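Side-chain contacts in fibrinogen alpha subunit (Gallus gallus, PDB 1M1J), which is cleaved by thrombin and then probably polymerises with the fibrinogen beta and gamma chains into the insoluble fibrin matrix of blood clots: residues 135-138 against 139-143; 153-156 against 157-161. One frame throughout, in Å; residues are numbered along the deposited sequence.

Contact 1: residues 135-138 against 139-143; sequences KALQ and NSIQE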
ATOM      1  N   LYS D 135      23.204-121.666 -12.800  1.00 63.17           N
ATOM      2  CA  LYS D 135      21.895-122.313 -12.874  1.00 66.29           C
ATOM      3  C   LYS D 135      21.884-123.367 -13.978  1.00 65.31           C
ATOM      4  O   LYS D 135      21.317-124.450 -13.807  1.00 66.15           O
ATOM      5  CB  LYS D 135      20.786-121.287 -13.121  1.00 69.96           C
ATOM      6  CG  LYS D 135      19.377-121.873 -13.052  1.00 80.06           C
ATOM      7  CD  LYS D 135      18.308-120.792 -13.180  1.00 97.65           C
ATOM      8  CE  LYS D 135      18.396-119.778 -12.038  1.00103.32           C
ATOM      9  NZ  LYS D 135      17.384-118.688 -12.150  1.00 96.23           N
ATOM     10  N   ALA D 136      22.511-123.056 -15.110  1.00 56.66           N
ATOM     11  CA  ALA D 136      22.575-124.014 -16.208  1.00 58.95           C
ATOM     12  C   ALA D 136      23.238-125.269 -15.659  1.00 62.03           C
ATOM     13  O   ALA D 136      22.769-126.386 -15.888  1.00 62.08           O
ATOM     14  CB  ALA D 136      23.396-123.453 -17.357  1.00 54.05           C
ATOM     15  N   LEU D 137      24.327-125.063 -14.922  1.00 62.88           N
ATOM     16  CA  LEU D 137      25.077-126.150 -14.305  1.00 59.00           C
ATOM     17  C   LEU D 137      24.176-126.967 -13.387  1.00 52.94           C
ATOM     18  O   LEU D 137      24.143-128.191 -13.483  1.00 55.62           O
ATOM     19  CB  LEU D 137      26.258-125.594 -13.504  1.00 65.20           C
ATOM     20  CG  LEU D 137      27.297-126.587 -12.973  1.00 63.27           C
ATOM     21  CD1 LEU D 137      27.886-127.390 -14.125  1.00 68.20           C
ATOM     22  CD2 LEU D 137      28.396-125.829 -12.255  1.00 62.70           C
ATOM     23  N   GLN D 138      23.436-126.303 -12.506  1.00 47.80           N
ATOM     24  CA  GLN D 138      22.563-127.048 -11.613  1.00 49.56           C
ATOM     25  C   GLN D 138      21.596-127.920 -12.392  1.00 54.57           C
ATOM     26  O   GLN D 138      21.150-128.958 -11.897  1.00 58.22           O
ATOM     27  CB  GLN D 138      21.754-126.133 -10.694  1.00 41.65           C
ATOM     28  CG  GLN D 138      20.991-126.963  -9.666  1.00 52.56           C
ATOM     29  CD  GLN D 138      20.157-126.151  -8.706  1.00 60.29           C
ATOM     30  OE1 GLN D 138      20.645-125.219  -8.064  1.00 66.73           O
ATOM     31  NE2 GLN D 138      18.886-126.514  -8.585  1.00 66.06           N
ATOM     32  N   ASN D 139      21.262-127.502 -13.608  1.00 55.49           N
ATOM     33  CA  ASN D 139      20.337-128.278 -14.422  1.00 56.73           C
ATOM     34  C   ASN D 139      21.001-129.537 -14.946  1.00 54.77           C
ATOM     35  O   ASN D 139      20.471-130.633 -14.783  1.00 54.56           O
ATOM     36  CB  ASN D 139      19.800-127.448 -15.594  1.00 60.01           C
ATOM     37  CG  ASN D 139      18.877-126.325 -15.143  1.00 68.00           C
ATOM     38  OD1 ASN D 139      18.118-126.473 -14.177  1.00 65.72           O
ATOM     39  ND2 ASN D 139      18.928-125.199 -15.848  1.00 66.73           N
ATOM     40  N   SER D 140      22.162-129.372 -15.572  1.00 51.26           N
ATOM     41  CA  SER D 140      22.908-130.494 -16.127  1.00 47.89           C
ATOM     42  C   SER D 140      23.155-131.531 -15.022  1.00 50.26           C
ATOM     43  O   SER D 140      23.018-132.736 -15.238  1.00 48.60           O
ATOM     44  CB  SER D 140      24.235-129.997 -16.706  1.00 43.50           C
ATOM     45  OG  SER D 140      24.751-130.905 -17.667  1.00 52.62           O
ATOM     46  N   ILE D 141      23.512-131.052 -13.836  1.00 45.13           N
ATOM     47  CA  ILE D 141      23.756-131.923 -12.693  1.00 45.54           C
ATOM     48  C   ILE D 141      22.465-132.636 -12.296  1.00 48.16           C
ATOM     49  O   ILE D 141      22.480-133.789 -11.856  1.00 42.68           O
ATOM     50  CB  ILE D 141      24.260-131.107 -11.481  1.00 43.15           C
ATOM     51  CG1 ILE D 141      25.703-130.663 -11.716  1.00 30.82           C
ATOM     52  CG2 ILE D 141      24.131-131.917 -10.213  1.00 32.75           C
ATOM     53  CD1 ILE D 141      26.241-129.764 -10.628  1.00 45.31           C
ATOM     54  N   GLN D 142      21.345-131.942 -12.450  1.00 53.46           N
ATOM     55  CA  GLN D 142      20.054-132.514 -12.103  1.00 53.63           C
ATOM     56  C   GLN D 142      19.658-133.623 -13.074  1.00 55.52           C
ATOM     57  O   GLN D 142      19.122-134.649 -12.659  1.00 55.03           O
ATOM     58  CB  GLN D 142      18.981-131.426 -12.082  1.00 51.18           C
ATOM     59  CG  GLN D 142      17.577-131.939 -11.795  1.00 55.59           C
ATOM     60  CD  GLN D 142      17.501-132.795 -10.540  1.00 66.03           C
ATOM     61  OE1 GLN D 142      17.858-133.974 -10.556  1.00 66.04           O
ATOM     62  NE2 GLN D 142      17.038-132.201  -9.442  1.00 46.58           N
ATOM     63  N   GLU D 143      19.923-133.435 -14.363  1.00 47.15           N
ATOM     64  CA  GLU D 143      19.562-134.470 -15.311  1.00 52.24           C
ATOM     65  C   GLU D 143      20.530-135.635 -15.186  1.00 56.84           C
ATOM     66  O   GLU D 143      20.179-136.781 -15.472  1.00 60.57           O
ATOM     67  CB  GLU D 143      19.512-133.925 -16.745  1.00 56.28           C
ATOM     68  CG  GLU D 143      20.804-133.393 -17.317  1.00 70.00           C
ATOM     69  CD  GLU D 143      20.593-132.759 -18.693  1.00 83.83           C
ATOM     70  OE1 GLU D 143      20.180-133.483 -19.624  1.00 91.21           O
ATOM     71  OE2 GLU D 143      20.830-131.538 -18.845  1.00 88.42           O
TER
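One turn of the long coiled-coil helix 82-160 joins Leu-137 to Ile-141, four residues apart on its buried side. CD1 of Ile-141 comes to 4.1 Å from CG of Leu-137, and the two side chains cross obliquely. CG1 of Ile-141 stands beside its own backbone N (chi1 -73°). That turns the branch back along the helix, and CG1 lies 3.4 Å from O of Leu-137. The same carbonyl accepts the amide of Ile-141, with N to O at 3.0 Å. Ser-140 N bonds to Ala-136 O at 3.1 Å.

Fibrinogen's coiled coil is built from three different chains. Here Leu-137 and Ile-141 meet apolar side-chain surface of one neighbouring chain and polar side-chain surface of another. Ile-141 also touches Leu-186 of helix 178-191, which lies back along this helix, in keeping with a fourth strand of the coiled coil. The Gln-138 side chain is extended, and it meets Leu-186, Ala-189 and Ser-190.

At the exposed residues Lys-135 and Asn-139, Asn-139 N bonds to Lys-135 O at 3.1 Å and more weakly to Ala-136 O. The Asn-139 side chain folds back beside Lys-135 O. Its ND2 comes to 3.2 Å from that oxygen, but the angle is too poor for a hydrogen bond.

Contact 2: residues 153-156 against 157-161; sequences VDID and IKIRA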
ATOM      1  N   VAL D 153      21.106-148.692 -10.968  1.00 40.57           N
ATOM      2  CA  VAL D 153      20.214-149.838 -10.878  1.00 40.00           C
ATOM      3  C   VAL D 153      20.427-150.786 -12.051  1.00 35.66           C
ATOM      4  O   VAL D 153      20.355-151.998 -11.880  1.00 36.81           O
ATOM      5  CB  VAL D 153      18.716-149.402 -10.804  1.00 42.15           C
ATOM      6  CG1 VAL D 153      17.800-150.577 -11.134  1.00 39.29           C
ATOM      7  CG2 VAL D 153      18.389-148.917  -9.393  1.00 32.71           C
ATOM      8  N   ASP D 154      20.702-150.247 -13.234  1.00 33.64           N
ATOM      9  CA  ASP D 154      20.921-151.099 -14.401  1.00 35.12           C
ATOM     10  C   ASP D 154      22.158-151.967 -14.158  1.00 41.18           C
ATOM     11  O   ASP D 154      22.143-153.173 -14.391  1.00 48.24           O
ATOM     12  CB  ASP D 154      21.133-150.255 -15.661  1.00 35.51           C
ATOM     13  CG  ASP D 154      21.033-151.077 -16.946  1.00 49.89           C
ATOM     14  OD1 ASP D 154      21.751-150.763 -17.925  1.00 50.75           O
ATOM     15  OD2 ASP D 154      20.223-152.028 -16.985  1.00 63.18           O
ATOM     16  N   ILE D 155      23.231-151.351 -13.677  1.00 37.80           N
ATOM     17  CA  ILE D 155      24.452-152.088 -13.417  1.00 39.07           C
ATOM     18  C   ILE D 155      24.279-153.090 -12.284  1.00 43.55           C
ATOM     19  O   ILE D 155      24.840-154.181 -12.337  1.00 44.76           O
ATOM     20  CB  ILE D 155      25.612-151.137 -13.098  1.00 42.32           C
ATOM     21  CG1 ILE D 155      25.858-150.222 -14.306  1.00 44.14           C
ATOM     22  CG2 ILE D 155      26.865-151.936 -12.770  1.00 37.30           C
ATOM     23  CD1 ILE D 155      26.855-149.094 -14.062  1.00 29.59           C
ATOM     24  N   ASP D 156      23.501-152.731 -11.266  1.00 35.86           N
ATOM     25  CA  ASP D 156      23.274-153.634 -10.142  1.00 35.84           C
ATOM     26  C   ASP D 156      22.647-154.923 -10.658  1.00 42.55           C
ATOM     27  O   ASP D 156      23.057-156.027 -10.306  1.00 49.15           O
ATOM     28  CB  ASP D 156      22.347-152.983  -9.112  1.00 45.53           C
ATOM     29  CG  ASP D 156      21.942-153.937  -7.994  1.00 43.51           C
ATOM     30  OD1 ASP D 156      21.179-154.883  -8.259  1.00 65.63           O
ATOM     31  OD2 ASP D 156      22.385-153.749  -6.844  1.00 62.70           O
ATOM     32  N   ILE D 157      21.646-154.761 -11.505  1.00 43.32           N
ATOM     33  CA  ILE D 157      20.938-155.881 -12.085  1.00 38.48           C
ATOM     34  C   ILE D 157      21.852-156.696 -12.993  1.00 41.37           C
ATOM     35  O   ILE D 157      21.885-157.923 -12.911  1.00 41.76           O
ATOM     36  CB  ILE D 157      19.713-155.368 -12.878  1.00 38.58           C
ATOM     37  CG1 ILE D 157      18.641-154.895 -11.893  1.00 45.06           C
ATOM     38  CG2 ILE D 157      19.164-156.444 -13.795  1.00 31.58           C
ATOM     39  CD1 ILE D 157      17.437-154.254 -12.560  1.00 47.85           C
ATOM     40  N   LYS D 158      22.606-156.016 -13.846  1.00 37.64           N
ATOM     41  CA  LYS D 158      23.492-156.711 -14.761  1.00 38.03           C
ATOM     42  C   LYS D 158      24.689-157.396 -14.097  1.00 46.86           C
ATOM     43  O   LYS D 158      25.124-158.456 -14.553  1.00 53.89           O
ATOM     44  CB  LYS D 158      23.950-155.757 -15.869  1.00 35.98           C
ATOM     45  CG  LYS D 158      22.806-155.325 -16.795  1.00 26.45           C
ATOM     46  CD  LYS D 158      23.298-154.441 -17.913  1.00 39.29           C
ATOM     47  CE  LYS D 158      22.178-154.052 -18.875  1.00 43.03           C
ATOM     48  NZ  LYS D 158      22.698-153.242 -20.029  1.00 38.58           N
ATOM     49  N   ILE D 159      25.225-156.813 -13.026  1.00 43.81           N
ATOM     50  CA  ILE D 159      26.348-157.448 -12.346  1.00 36.82           C
ATOM     51  C   ILE D 159      25.839-158.727 -11.700  1.00 40.91           C
ATOM     52  O   ILE D 159      26.478-159.774 -11.786  1.00 45.08           O
ATOM     53  CB  ILE D 159      26.951-156.560 -11.230  1.00 29.92           C
ATOM     54  CG1 ILE D 159      27.929-155.553 -11.825  1.00 23.60           C
ATOM     55  CG2 ILE D 159      27.722-157.422 -10.225  1.00 24.52           C
ATOM     56  CD1 ILE D 159      28.439-154.537 -10.797  1.00 26.30           C
ATOM     57  N   ARG D 160      24.678-158.639 -11.063  1.00 34.63           N
ATOM     58  CA  ARG D 160      24.115-159.801 -10.399  1.00 33.92           C
ATOM     59  C   ARG D 160      23.827-160.925 -11.384  1.00 36.60           C
ATOM     60  O   ARG D 160      23.879-162.097 -11.019  1.00 37.57           O
ATOM     61  CB  ARG D 160      22.836-159.433  -9.640  1.00 17.05           C
ATOM     62  CG  ARG D 160      22.301-160.583  -8.820  1.00 26.93           C
ATOM     63  CD  ARG D 160      21.230-160.180  -7.801  1.00 25.32           C
ATOM     64  NE  ARG D 160      21.682-159.128  -6.909  1.00 23.85           N
ATOM     65  CZ  ARG D 160      21.442-157.834  -7.104  1.00 41.11           C
ATOM     66  NH1 ARG D 160      20.744-157.445  -8.163  1.00 40.36           N
ATOM     67  NH2 ARG D 160      21.906-156.931  -6.243  1.00 37.78           N
ATOM     68  N   ALA D 161      23.537-160.573 -12.633  1.00 37.59           N
ATOM     69  CA  ALA D 161      23.235-161.576 -13.648  1.00 38.97           C
ATOM     70  C   ALA D 161      24.480-162.339 -14.078  1.00 42.14           C
ATOM     71  O   ALA D 161      24.410-163.228 -14.921  1.00 51.85           O
ATOM     72  CB  ALA D 161      22.594-160.923 -14.854  1.00 44.48           C
TER
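Asp-156 and Arg-160, one helical turn apart, form a salt bridge near the C-terminal end of helix 82-160. Their side chains lie side by side and point the same way. NH1 of Arg-160 reaches OD1 of Asp-156 at 2.6 Å, on the syn side of the carboxylate. OD1 sits at the edge of the guanidinium, near its plane. NH2 of Arg-160 adds weak bonds to both oxygens of Asp-156, at 3.3 Å to OD2. The two flat groups are turned 43° apart, so the pairing is skewed rather than coplanar. A bend at chi3 of Arg-160 (-55°) brings the guanidinium back to the acid. With an alanine here the buried Asp-156 carboxylate is likely to be left without this charged mate. The Asp-156 side chain also touches Tyr-172 and Val-174, and Arg-160 touches Gln-173, all in the loop that follows the helix.

Ile-157 turns CG1 back along the helix, to 3.4 Å from O of Val-153. Its CD1 meets CG1 of Val-153 at 4.0 Å. The next pair is closer, with CD1 of Ile-159 at 3.6 Å from CG2 of Ile-155. Lys-158 runs extended past Asp-154, but NZ of Lys-158 and OD1 of Asp-154 make only a weak salt bridge at 3.4 Å. The stronger partners of both are on neighbouring chains: a basic side chain for Asp-154 and an acidic one for Lys-158. Apolar residues facing partner chains, as Ile-155 and Ile-159 do, flanked by charged pairs within the helix and between chains, are characteristic of an alpha-helical coiled coil, here the three-chain one of fibrinogen.

In the fold
Contacts 1 and 2 lie in series on helix 82-160. Their centres are about 27 Å apart and their nearest atoms about 13 Å, so they do not touch. Both are in the distal part of the helix, on the same side of the chain's centre, at about 47 Å and 73 Å from it. Each packs against chains of two other proteins. The returning part of this chain lies beside both: helix 178-191 meets 135-143, and the loop ahead of it meets 153-160. Contact 1 is partly buried, while contact 2 is buried. Cys-162 and Cys-166, which form disulfides with the gamma and beta chains, follow soon after contact 2.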